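Local atomic coordinates of L-lysine 6-monooxygenase (Pseudomonas syringae pv. tomato, PDB entry 5CQF), a protein that probably uses FAD and NADPH to hydroxylate the side-chain amine of L-lysine, a step in siderophore biosynthesis. Residues H71-D76 with F87-Y92; E222-D227 with R305-T310; I316-H321 with R327-D332; R380-A385 with A416-R421. All coordinates share one frame; numbering follows the deposited sequence.

Contact 1: H71-D76 with F87-Y92; sequences HHVFRD and FSFAMY
D76 OD2 accepts the backbone N-H of F89 at 3.0 Å from F89 N. The bond is nearly straight, 167° at the hydrogen. The N-H arrives from above the carboxylate plane, tilted well out of it. The other oxygen, D76 OD1, takes the backbone N-H groups of V78 and T79. The carboxylate thus ties its own loop together while it holds the start of helix 89-96. D76 OD2 also lies close to the backbone of S88, 3.7 Å from S88 CA.

The second meeting is apolar. V73 CG2 comes up to the CD2 and CE2 side of the F89 ring at an oblique angle, and the two side chains cross at about a right angle. The modelled separation is too short for carbons and is doubtful. The first torsion of F89 (chi1 -167°) turns the ring to the V73 side of the helix start. W114 and Y117 also pack on this ring.

A type I turn from H72 to R75 shapes the loop. H71 ND1 reaches H72 O at 3.0 Å and R75 N reaches H72 O at 3.1 Å, from opposite faces of the carbonyl plane. H72 ND1 in turn accepts F74 N at 3.2 Å. H72, V73, F74 and R75 also meet a second subunit, where F102 of that subunit sets its ring edge-to-face with H72.

On the helix side, S88 OG accepts M91 N at 3.1 Å; M91 is selenomethionine. S88 is therefore the N-cap residue. With D76 taking the next N-H, this is a typical N-capped helix start, reinforced by an aspartate from a preceding loop.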
# COMPACT_ATOMS: atom_id res chain seq x y z
N HIS A 71 -1.82 -5.90 12.91
CA HIS A 71 -2.01 -7.32 12.66
C HIS A 71 -3.43 -7.58 12.16
O HIS A 71 -4.33 -6.73 12.21
CB HIS A 71 -1.70 -8.17 13.89
CG HIS A 71 -2.53 -7.86 15.09
ND1 HIS A 71 -3.89 -8.08 15.13
CD2 HIS A 71 -2.19 -7.40 16.32
CE1 HIS A 71 -4.36 -7.75 16.32
NE2 HIS A 71 -3.34 -7.35 17.07
N HIS A 72 -3.61 -8.80 11.68
CA HIS A 72 -4.85 -9.17 11.07
C HIS A 72 -5.94 -9.20 12.14
O HIS A 72 -5.71 -9.51 13.30
CB HIS A 72 -4.71 -10.52 10.34
CG HIS A 72 -5.79 -10.74 9.38
ND1 HIS A 72 -6.95 -11.38 9.73
CD2 HIS A 72 -5.96 -10.30 8.12
CE1 HIS A 72 -7.78 -11.35 8.71
NE2 HIS A 72 -7.21 -10.69 7.72
N VAL A 73 -7.15 -8.89 11.70
CA VAL A 73 -8.32 -8.79 12.56
C VAL A 73 -8.75 -10.14 13.20
O VAL A 73 -9.35 -10.15 14.22
CB VAL A 73 -9.41 -8.02 11.75
CG1 VAL A 73 -10.15 -8.94 10.79
CG2 VAL A 73 -10.35 -7.27 12.65
N PHE A 74 -8.35 -11.29 12.66
CA PHE A 74 -8.61 -12.59 13.27
C PHE A 74 -7.81 -12.85 14.52
O PHE A 74 -8.15 -13.75 15.29
CB PHE A 74 -8.25 -13.74 12.32
CG PHE A 74 -9.18 -13.91 11.15
CD1 PHE A 74 -10.51 -13.53 11.22
CD2 PHE A 74 -8.72 -14.48 9.99
CE1 PHE A 74 -11.35 -13.69 10.13
CE2 PHE A 74 -9.55 -14.68 8.91
CZ PHE A 74 -10.87 -14.27 8.97
N ARG A 75 -6.75 -12.09 14.71
CA ARG A 75 -5.85 -12.29 15.82
C ARG A 75 -6.33 -11.42 16.98
O ARG A 75 -5.64 -10.47 17.40
CB ARG A 75 -4.43 -12.00 15.37
CG ARG A 75 -4.07 -12.96 14.22
CD ARG A 75 -2.62 -12.90 13.72
NE ARG A 75 -1.70 -13.00 14.81
CZ ARG A 75 -0.61 -12.24 14.96
NH1 ARG A 75 -0.29 -11.30 14.06
NH2 ARG A 75 0.15 -12.43 16.04
N ASP A 76 -7.52 -11.79 17.45
CA ASP A 76 -8.27 -11.14 18.52
C ASP A 76 -8.16 -11.99 19.78
O ASP A 76 -7.29 -12.86 19.84
CB ASP A 76 -9.73 -10.90 18.08
CG ASP A 76 -10.55 -12.19 17.83
OD1 ASP A 76 -10.26 -13.25 18.39
OD2 ASP A 76 -11.51 -12.14 17.05
N PHE A 87 -17.44 -13.83 21.39
CA PHE A 87 -16.58 -12.67 21.68
C PHE A 87 -15.58 -12.30 20.58
O PHE A 87 -14.70 -11.48 20.78
CB PHE A 87 -15.87 -12.93 22.98
CG PHE A 87 -16.78 -13.48 24.04
CD1 PHE A 87 -17.80 -12.69 24.57
CD2 PHE A 87 -16.66 -14.79 24.46
CE1 PHE A 87 -18.67 -13.18 25.54
CE2 PHE A 87 -17.52 -15.29 25.42
CZ PHE A 87 -18.52 -14.49 25.96
N SER A 88 -15.77 -12.86 19.39
CA SER A 88 -14.94 -12.54 18.24
C SER A 88 -15.11 -11.09 17.79
O SER A 88 -16.11 -10.47 18.06
CB SER A 88 -15.25 -13.49 17.09
OG SER A 88 -16.52 -13.20 16.54
N PHE A 89 -14.10 -10.56 17.12
CA PHE A 89 -14.13 -9.21 16.61
C PHE A 89 -15.20 -9.09 15.53
O PHE A 89 -15.81 -8.05 15.39
CB PHE A 89 -12.77 -8.86 16.02
CG PHE A 89 -12.58 -7.40 15.74
CD1 PHE A 89 -12.23 -6.54 16.75
CD2 PHE A 89 -12.75 -6.89 14.50
CE1 PHE A 89 -12.06 -5.20 16.53
CE2 PHE A 89 -12.56 -5.55 14.24
CZ PHE A 89 -12.21 -4.70 15.27
N ALA A 90 -15.41 -10.13 14.74
CA ALA A 90 -16.50 -10.15 13.78
C ALA A 90 -17.86 -9.98 14.47
O ALA A 90 -18.66 -9.18 14.02
CB ALA A 90 -16.47 -11.43 12.99
N MSE A 91 -18.11 -10.68 15.57
CA MSE A 91 -19.31 -10.45 16.36
C MSE A 91 -19.37 -9.07 16.95
O MSE A 91 -20.44 -8.49 17.08
CB MSE A 91 -19.39 -11.39 17.55
CG MSE A 91 -19.73 -12.80 17.15
SE MSE A 91 -21.66 -12.97 16.67
CE MSE A 91 -22.50 -12.93 18.46
N TYR A 92 -18.23 -8.53 17.37
CA TYR A 92 -18.19 -7.13 17.80
C TYR A 92 -18.58 -6.18 16.69
O TYR A 92 -19.37 -5.28 16.91
CB TYR A 92 -16.78 -6.77 18.31
CG TYR A 92 -16.51 -5.32 18.46
CD1 TYR A 92 -17.06 -4.59 19.47
CD2 TYR A 92 -15.66 -4.70 17.59
CE1 TYR A 92 -16.79 -3.25 19.61
CE2 TYR A 92 -15.36 -3.37 17.71
CZ TYR A 92 -15.92 -2.65 18.73
OH TYR A 92 -15.58 -1.32 18.81

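Contact 2: E222-D227 with R305-T310; sequences ELVSRD and RTRLHT
R307 reaches V224 from the loop just ahead of strand 308-311, and R305 stands two residues before it. R305 NH1 forms a salt bridge with D300, which also pairs with R307.

R307 carries the contact. Its NH1 donates to V224 O at 3.0 Å, and the bond is almost perfectly straight at 178°. V224 O sits at the edge of the guanidinium, in its plane. The N-H is tilted slightly from the carbonyl plane of V224. The chain of R307 bends at its third torsion (chi3 -61°), which turns the guanidinium back toward the helix. R307 NH2 lies 3.3 Å from D227 O, and it donates to I230 O. R307 NE makes a salt bridge with D300. With partners on all three nitrogens, the group can hardly rotate. The carbonyl of V224 belongs to the last turn of its helix, so the positive charge probably suits the negative end of the helix dipole. The side chain of V224 also touches the guanidinium, with V224 CB 3.8 Å from R307 NH1, and it packs on L296 and V232.

The fold here is of Rossmann type. Helix 214-226 is the crossover between the parallel strands 206-210 and 231-235, and strand 308-311 is the outermost strand beside 231-235. The contact fastens the loop before this edge strand to the end of the crossover helix.

L308 turns its side chain to I297 and V232. H309 stacks its ring on H233 of the neighbouring strand. T310 continues the strand and touches H236.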
# COMPACT_ATOMS: atom_id res chain seq x y z
N GLU A 222 3.65 11.79 20.17
CA GLU A 222 2.60 12.49 20.86
C GLU A 222 3.13 13.85 21.31
O GLU A 222 2.42 14.88 21.22
CB GLU A 222 2.08 11.67 22.03
CG GLU A 222 1.11 12.41 22.96
CD GLU A 222 -0.28 12.67 22.37
OE1 GLU A 222 -0.71 11.90 21.48
OE2 GLU A 222 -0.94 13.63 22.83
N LEU A 223 4.39 13.90 21.74
CA LEU A 223 4.96 15.17 22.16
C LEU A 223 5.07 16.15 20.99
O LEU A 223 4.60 17.28 21.10
CB LEU A 223 6.31 14.98 22.79
CG LEU A 223 6.33 14.22 24.10
CD1 LEU A 223 7.78 14.02 24.50
CD2 LEU A 223 5.55 14.94 25.21
N VAL A 224 5.70 15.75 19.88
CA VAL A 224 5.81 16.68 18.75
C VAL A 224 4.44 16.95 18.13
O VAL A 224 4.28 17.92 17.42
CB VAL A 224 6.78 16.21 17.64
CG1 VAL A 224 8.20 16.07 18.17
CG2 VAL A 224 6.31 14.91 17.00
N SER A 225 3.45 16.11 18.39
CA SER A 225 2.09 16.38 17.92
C SER A 225 1.36 17.43 18.74
O SER A 225 0.51 18.11 18.23
CB SER A 225 1.22 15.12 17.92
OG SER A 225 1.65 14.24 16.93
N ARG A 226 1.65 17.54 20.01
CA ARG A 226 0.79 18.32 20.88
C ARG A 226 1.10 19.80 20.82
O ARG A 226 0.28 20.59 21.22
CB ARG A 226 0.94 17.86 22.32
CG ARG A 226 0.26 16.54 22.60
CD ARG A 226 -1.11 16.72 23.22
NE ARG A 226 -1.26 15.74 24.30
CZ ARG A 226 -1.39 16.04 25.59
NH1 ARG A 226 -1.51 15.05 26.47
NH2 ARG A 226 -1.41 17.31 26.02
N ASP A 227 2.29 20.17 20.35
CA ASP A 227 2.76 21.53 20.52
C ASP A 227 3.89 21.76 19.54
O ASP A 227 4.89 21.06 19.57
CB ASP A 227 3.26 21.70 21.96
CG ASP A 227 3.76 23.10 22.25
OD1 ASP A 227 4.17 23.81 21.31
OD2 ASP A 227 3.76 23.49 23.46
N ARG A 305 11.54 24.06 10.86
CA ARG A 305 11.62 23.45 12.18
C ARG A 305 12.24 22.08 12.09
O ARG A 305 11.67 21.19 11.48
CB ARG A 305 10.23 23.36 12.80
CG ARG A 305 9.72 24.70 13.28
CD ARG A 305 8.25 24.65 13.67
NE ARG A 305 7.42 24.38 12.50
CZ ARG A 305 6.54 23.39 12.40
NH1 ARG A 305 6.32 22.55 13.41
NH2 ARG A 305 5.85 23.25 11.27
N THR A 306 13.42 21.90 12.67
CA THR A 306 13.97 20.55 12.87
C THR A 306 13.93 20.28 14.38
O THR A 306 14.73 20.83 15.12
CB THR A 306 15.40 20.44 12.29
OG1 THR A 306 16.20 21.55 12.73
CG2 THR A 306 15.36 20.42 10.72
N ARG A 307 12.97 19.47 14.82
CA ARG A 307 12.58 19.42 16.24
C ARG A 307 12.78 18.07 16.94
O ARG A 307 12.47 17.94 18.12
CB ARG A 307 11.11 19.76 16.37
CG ARG A 307 10.79 21.19 16.04
CD ARG A 307 9.40 21.57 16.49
NE ARG A 307 8.27 20.82 15.89
CZ ARG A 307 7.38 20.09 16.57
NH1 ARG A 307 6.37 19.54 15.92
NH2 ARG A 307 7.48 19.91 17.89
N LEU A 308 13.26 17.08 16.19
CA LEU A 308 13.63 15.80 16.72
C LEU A 308 15.13 15.63 16.53
O LEU A 308 15.61 15.71 15.41
CB LEU A 308 12.90 14.69 15.97
CG LEU A 308 13.32 13.27 16.38
CD1 LEU A 308 12.95 13.01 17.84
CD2 LEU A 308 12.69 12.22 15.48
N HIS A 309 15.87 15.41 17.62
CA HIS A 309 17.31 15.21 17.57
C HIS A 309 17.63 13.79 18.01
O HIS A 309 17.20 13.35 19.10
CB HIS A 309 18.00 16.20 18.49
CG HIS A 309 17.60 17.62 18.23
ND1 HIS A 309 18.26 18.42 17.33
CD2 HIS A 309 16.60 18.36 18.74
CE1 HIS A 309 17.68 19.61 17.30
NE2 HIS A 309 16.68 19.60 18.15
N THR A 310 18.38 13.06 17.18
CA THR A 310 18.69 11.66 17.45
C THR A 310 20.15 11.46 17.93
O THR A 310 21.05 12.04 17.37
CB THR A 310 18.39 10.87 16.18
OG1 THR A 310 16.97 10.87 15.99
CG2 THR A 310 18.83 9.44 16.31

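Contact 3: I316-H321 with R327-D332; sequences ISAIEH and RVELTD
I316 and V328 form the apolar centre of this contact. Strands 314-322 and 325-332 make an antiparallel beta hairpin interrupted by a classic beta bulge. I316 CG2 lies 3.7 Å from V328 CG1, and the two side chains meet at a slant. The other branch, I316 CG1, reaches L330 CD2 at 3.8 Å. I319 lies beside V328, both pointing the same way, with I319 CD1 4.1 Å from V328 CG2. I316, I319, V328 and L330 all occupy one face of the hairpin. F178 covers I316 and I319, and L208, on strand 206-210 of the second parallel sheet, covers I316 and V328. This face therefore packs the hairpin against the body of the domain.

The backbone ladder runs alongside. I319 and V328 are a non-hydrogen-bonded pair, while E320 and R327 exchange two bonds. E329 N gives its hydrogen to A318 O at 2.7 Å. At the bulge, S317 and A318 both face E329. E329 O accepts S317 N at 2.8 Å and, more weakly, A318 N at 3.4 Å. The extra residue shifts the register by one and swings the side chain of S317 toward the partner strand.

The polar edge lies beyond. E320 and R327 share the other face, but their charged ends do not touch. With chi1 at -174° the E329 side chain runs away from its own N, and its extended chain brings the carboxylate up beside S317. The modelled gap between S317 OG and E329 OE1 is very short and its length is doubtful. From the next residue but one, T331 OG1 donates to S317 OG at 3.0 Å.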
# COMPACT_ATOMS: atom_id res chain seq x y z
N ILE A 316 23.06 7.51 28.95
CA ILE A 316 23.07 8.60 29.89
C ILE A 316 24.04 8.21 30.98
O ILE A 316 23.84 7.21 31.68
CB ILE A 316 21.67 8.85 30.47
CG1 ILE A 316 20.71 9.22 29.34
CG2 ILE A 316 21.71 9.93 31.55
CD1 ILE A 316 19.39 9.80 29.78
N SER A 317 25.11 8.98 31.08
CA SER A 317 26.22 8.73 31.98
C SER A 317 26.16 9.62 33.24
O SER A 317 26.86 9.36 34.21
CB SER A 317 27.52 8.98 31.21
OG SER A 317 27.56 10.32 30.73
N ALA A 318 25.37 10.68 33.19
CA ALA A 318 25.06 11.50 34.37
C ALA A 318 23.80 12.34 34.13
O ALA A 318 23.52 12.74 33.00
CB ALA A 318 26.23 12.40 34.76
N ILE A 319 23.07 12.62 35.19
CA ILE A 319 21.87 13.45 35.13
C ILE A 319 21.64 14.11 36.48
O ILE A 319 21.82 13.48 37.51
CB ILE A 319 20.64 12.60 34.73
CG1 ILE A 319 19.36 13.43 34.77
CG2 ILE A 319 20.49 11.38 35.64
CD1 ILE A 319 18.20 12.79 34.04
N GLU A 320 21.26 15.39 36.47
CA GLU A 320 20.86 16.02 37.71
C GLU A 320 19.73 16.99 37.49
O GLU A 320 19.61 17.58 36.42
CB GLU A 320 22.04 16.71 38.42
CG GLU A 320 22.81 17.75 37.62
CD GLU A 320 23.93 18.41 38.43
OE1 GLU A 320 25.12 18.18 38.09
OE2 GLU A 320 23.63 19.15 39.41
N HIS A 321 18.89 17.10 38.50
CA HIS A 321 17.77 18.00 38.51
C HIS A 321 18.27 19.32 39.08
O HIS A 321 18.75 19.38 40.20
CB HIS A 321 16.66 17.39 39.37
CG HIS A 321 15.33 18.07 39.26
ND1 HIS A 321 14.44 18.11 40.31
CD2 HIS A 321 14.73 18.70 38.22
CE1 HIS A 321 13.35 18.75 39.93
NE2 HIS A 321 13.50 19.12 38.67
N ARG A 327 20.09 18.47 33.57
CA ARG A 327 21.36 18.52 32.88
C ARG A 327 21.78 17.07 32.66
O ARG A 327 22.05 16.33 33.60
CB ARG A 327 22.39 19.29 33.71
CG ARG A 327 23.71 19.59 33.02
CD ARG A 327 24.75 20.13 34.02
NE ARG A 327 26.14 20.19 33.53
CZ ARG A 327 26.95 19.14 33.34
NH1 ARG A 327 26.55 17.87 33.55
NH2 ARG A 327 28.19 19.36 32.90
N VAL A 328 21.80 16.65 31.39
CA VAL A 328 21.99 15.24 31.06
C VAL A 328 23.26 15.03 30.27
O VAL A 328 23.47 15.68 29.23
CB VAL A 328 20.81 14.71 30.22
CG1 VAL A 328 20.95 13.22 30.04
CG2 VAL A 328 19.49 15.04 30.88
N GLU A 329 24.12 14.15 30.76
CA GLU A 329 25.35 13.86 30.06
C GLU A 329 25.18 12.57 29.31
O GLU A 329 24.86 11.54 29.92
CB GLU A 329 26.54 13.72 31.04
CG GLU A 329 27.89 13.54 30.33
CD GLU A 329 29.01 13.10 31.25
OE1 GLU A 329 28.96 11.96 31.77
OE2 GLU A 329 29.96 13.88 31.44
N LEU A 330 25.41 12.62 28.00
CA LEU A 330 25.44 11.44 27.14
C LEU A 330 26.86 11.01 26.82
O LEU A 330 27.73 11.84 26.61
CB LEU A 330 24.74 11.72 25.81
CG LEU A 330 23.32 12.27 25.80
CD1 LEU A 330 22.72 12.22 24.39
CD2 LEU A 330 22.44 11.50 26.77
N THR A 331 27.06 9.71 26.74
CA THR A 331 28.32 9.17 26.31
C THR A 331 28.06 8.25 25.12
O THR A 331 27.23 7.34 25.20
CB THR A 331 29.00 8.42 27.48
OG1 THR A 331 29.35 9.37 28.49
CG2 THR A 331 30.26 7.71 27.05
N ASP A 332 28.74 8.52 24.01
CA ASP A 332 28.74 7.61 22.88
C ASP A 332 29.58 6.41 23.27
O ASP A 332 30.75 6.54 23.56
CB ASP A 332 29.29 8.28 21.64
CG ASP A 332 29.47 7.32 20.49
OD1 ASP A 332 29.82 6.13 20.73
OD2 ASP A 332 29.27 7.74 19.32

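Contact 4: R380-A385 with A416-R421; sequences RDYRVA and ALRAGR
R380 lays its guanidinium flat on that of R421. The group centres are 3.6 Å apart and the planes differ by 22°. R421 NH2 stands over one face of the R380 group, toward its rim, while R380 NH1 sits over the centre of the R421 group. R380 NH2 and R421 NH2 are 3.0 Å apart; both are donors, so no bond joins them. The R380 chain bends at its second torsion (chi2 65°), which folds the group back over R421. R380 NE has its own counter-charge in D260 of helix 255-264.

D381 approaches R421 from the edge. D381 OD1 lies near the guanidinium plane, 3.4 Å from R421 NH1, in a long salt bridge that includes a weak hydrogen bond. The same oxygen touches R421 CD at 3.1 Å. The carboxylate plane is turned well away from the guanidinium plane.

Y382 takes the aliphatic part of R418 over its ring. R418 CD stands 3.6 Å from the centroid of the Y382 ring, near the normal, a CH-pi contact. The opposite ring face is met by R380 O. The R418 guanidinium lies farther off and adds at most a weak cation-pi attraction. A water bridges the two ends, 2.7 Å from Y382 OH and 3.2 Å from R418 NH1, from which it accepts. N397 takes R418 NE.

The loop before strand 393-396 is thus joined to helix 412-428 by arginine contacts. Stacked guanidinium groups pay a charge cost, and here D260 and D381 probably offset it, one beside each arginine.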
# COMPACT_ATOMS: atom_id res chain seq x y z
N ARG A 380 6.15 -25.50 29.24
CA ARG A 380 5.64 -25.02 27.94
C ARG A 380 4.16 -24.59 28.01
O ARG A 380 3.70 -23.75 27.20
CB ARG A 380 5.86 -26.11 26.86
CG ARG A 380 5.28 -25.80 25.48
CD ARG A 380 5.96 -24.60 24.84
NE ARG A 380 5.31 -24.16 23.62
CZ ARG A 380 4.25 -23.34 23.55
NH1 ARG A 380 3.67 -22.81 24.63
NH2 ARG A 380 3.77 -23.03 22.35
N ASP A 381 3.44 -25.19 28.97
CA ASP A 381 2.04 -24.87 29.28
C ASP A 381 1.88 -23.82 30.38
O ASP A 381 0.83 -23.75 31.02
CB ASP A 381 1.32 -26.14 29.73
CG ASP A 381 1.06 -27.08 28.60
OD1 ASP A 381 0.40 -26.66 27.62
OD2 ASP A 381 1.51 -28.24 28.68
N TYR A 382 2.95 -23.06 30.65
CA TYR A 382 2.90 -21.91 31.54
C TYR A 382 2.70 -22.28 33.03
O TYR A 382 2.33 -21.43 33.84
CB TYR A 382 1.86 -20.90 31.02
CG TYR A 382 2.16 -20.50 29.57
CD1 TYR A 382 3.21 -19.64 29.27
CD2 TYR A 382 1.45 -21.03 28.51
CE1 TYR A 382 3.52 -19.30 27.97
CE2 TYR A 382 1.74 -20.68 27.19
CZ TYR A 382 2.78 -19.81 26.93
OH TYR A 382 3.10 -19.45 25.62
N ARG A 383 2.97 -23.55 33.38
CA ARG A 383 2.81 -24.05 34.75
C ARG A 383 4.11 -23.88 35.52
O ARG A 383 5.20 -24.10 34.98
CB ARG A 383 2.38 -25.52 34.78
CG ARG A 383 1.75 -25.90 36.11
CD ARG A 383 1.27 -27.35 36.15
NE ARG A 383 1.26 -27.91 37.51
CZ ARG A 383 2.35 -28.24 38.23
NH1 ARG A 383 3.59 -28.07 37.75
NH2 ARG A 383 2.21 -28.76 39.46
N VAL A 384 3.99 -23.49 36.78
CA VAL A 384 5.16 -23.30 37.62
C VAL A 384 5.46 -24.62 38.31
O VAL A 384 4.55 -25.26 38.86
CB VAL A 384 4.95 -22.26 38.73
CG1 VAL A 384 6.26 -22.01 39.46
CG2 VAL A 384 4.40 -20.96 38.18
N ALA A 385 6.72 -25.03 38.29
CA ALA A 385 7.10 -26.33 38.85
C ALA A 385 7.27 -26.13 40.35
O ALA A 385 7.83 -25.12 40.77
CB ALA A 385 8.36 -26.88 38.20
N ALA A 416 -5.10 -15.59 23.47
CA ALA A 416 -6.18 -16.53 23.15
C ALA A 416 -5.69 -17.93 23.24
O ALA A 416 -6.36 -18.78 23.76
CB ALA A 416 -6.72 -16.28 21.78
N LEU A 417 -4.49 -18.18 22.72
CA LEU A 417 -3.92 -19.54 22.66
C LEU A 417 -3.48 -20.04 24.02
O LEU A 417 -3.75 -21.19 24.38
CB LEU A 417 -2.76 -19.58 21.66
CG LEU A 417 -3.24 -19.33 20.20
CD1 LEU A 417 -2.09 -19.16 19.23
CD2 LEU A 417 -4.10 -20.48 19.72
N ARG A 418 -2.86 -19.15 24.78
CA ARG A 418 -2.51 -19.45 26.14
C ARG A 418 -3.73 -19.77 26.96
O ARG A 418 -3.71 -20.73 27.73
CB ARG A 418 -1.77 -18.28 26.81
CG ARG A 418 -0.37 -18.04 26.30
CD ARG A 418 0.48 -17.31 27.32
NE ARG A 418 -0.05 -16.00 27.67
CZ ARG A 418 0.22 -14.87 27.02
NH1 ARG A 418 0.97 -14.88 25.93
NH2 ARG A 418 -0.29 -13.73 27.42
N ALA A 419 -4.78 -18.97 26.84
CA ALA A 419 -6.02 -19.21 27.56
C ALA A 419 -6.53 -20.61 27.34
O ALA A 419 -7.02 -21.23 28.25
CB ALA A 419 -7.10 -18.20 27.15
N GLY A 420 -6.42 -21.11 26.11
CA GLY A 420 -6.82 -22.49 25.82
C GLY A 420 -6.00 -23.54 26.58
O GLY A 420 -6.54 -24.45 27.19
N ARG A 421 -4.68 -23.39 26.55
CA ARG A 421 -3.78 -24.29 27.23
C ARG A 421 -3.97 -24.27 28.75
O ARG A 421 -3.89 -25.32 29.39
CB ARG A 421 -2.33 -23.90 26.94
CG ARG A 421 -1.85 -24.20 25.53
CD ARG A 421 -0.34 -24.46 25.53
NE ARG A 421 0.23 -24.41 24.17
CZ ARG A 421 1.19 -25.21 23.72
NH1 ARG A 421 1.72 -26.14 24.51
NH2 ARG A 421 1.61 -25.10 22.47
O HOH W 1 2.39 -17.21 24.34

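The four contacts follow one another along the chain without nesting. Contacts 2 and 3 lie on the same side of the chain's centre, their centres about 21 Å apart. Strand 308-311 of contact 2 leads directly to strand 314-322 of contact 3, so an edge strand of the second parallel sheet runs on into the hairpin. Contacts 1 and 4 are also about 21 Å apart between centres, and they touch: D76 O packs on A416 CB at 4.0 Å. Contact 4 lies on the opposite side of the centre from contacts 2 and 3. The chain holds two Rossmann-type parallel sheets, the second inserted between strands of the first, consistent with separate FAD and NADP regions; contact 4 adjoins the first sheet through strand 393-396.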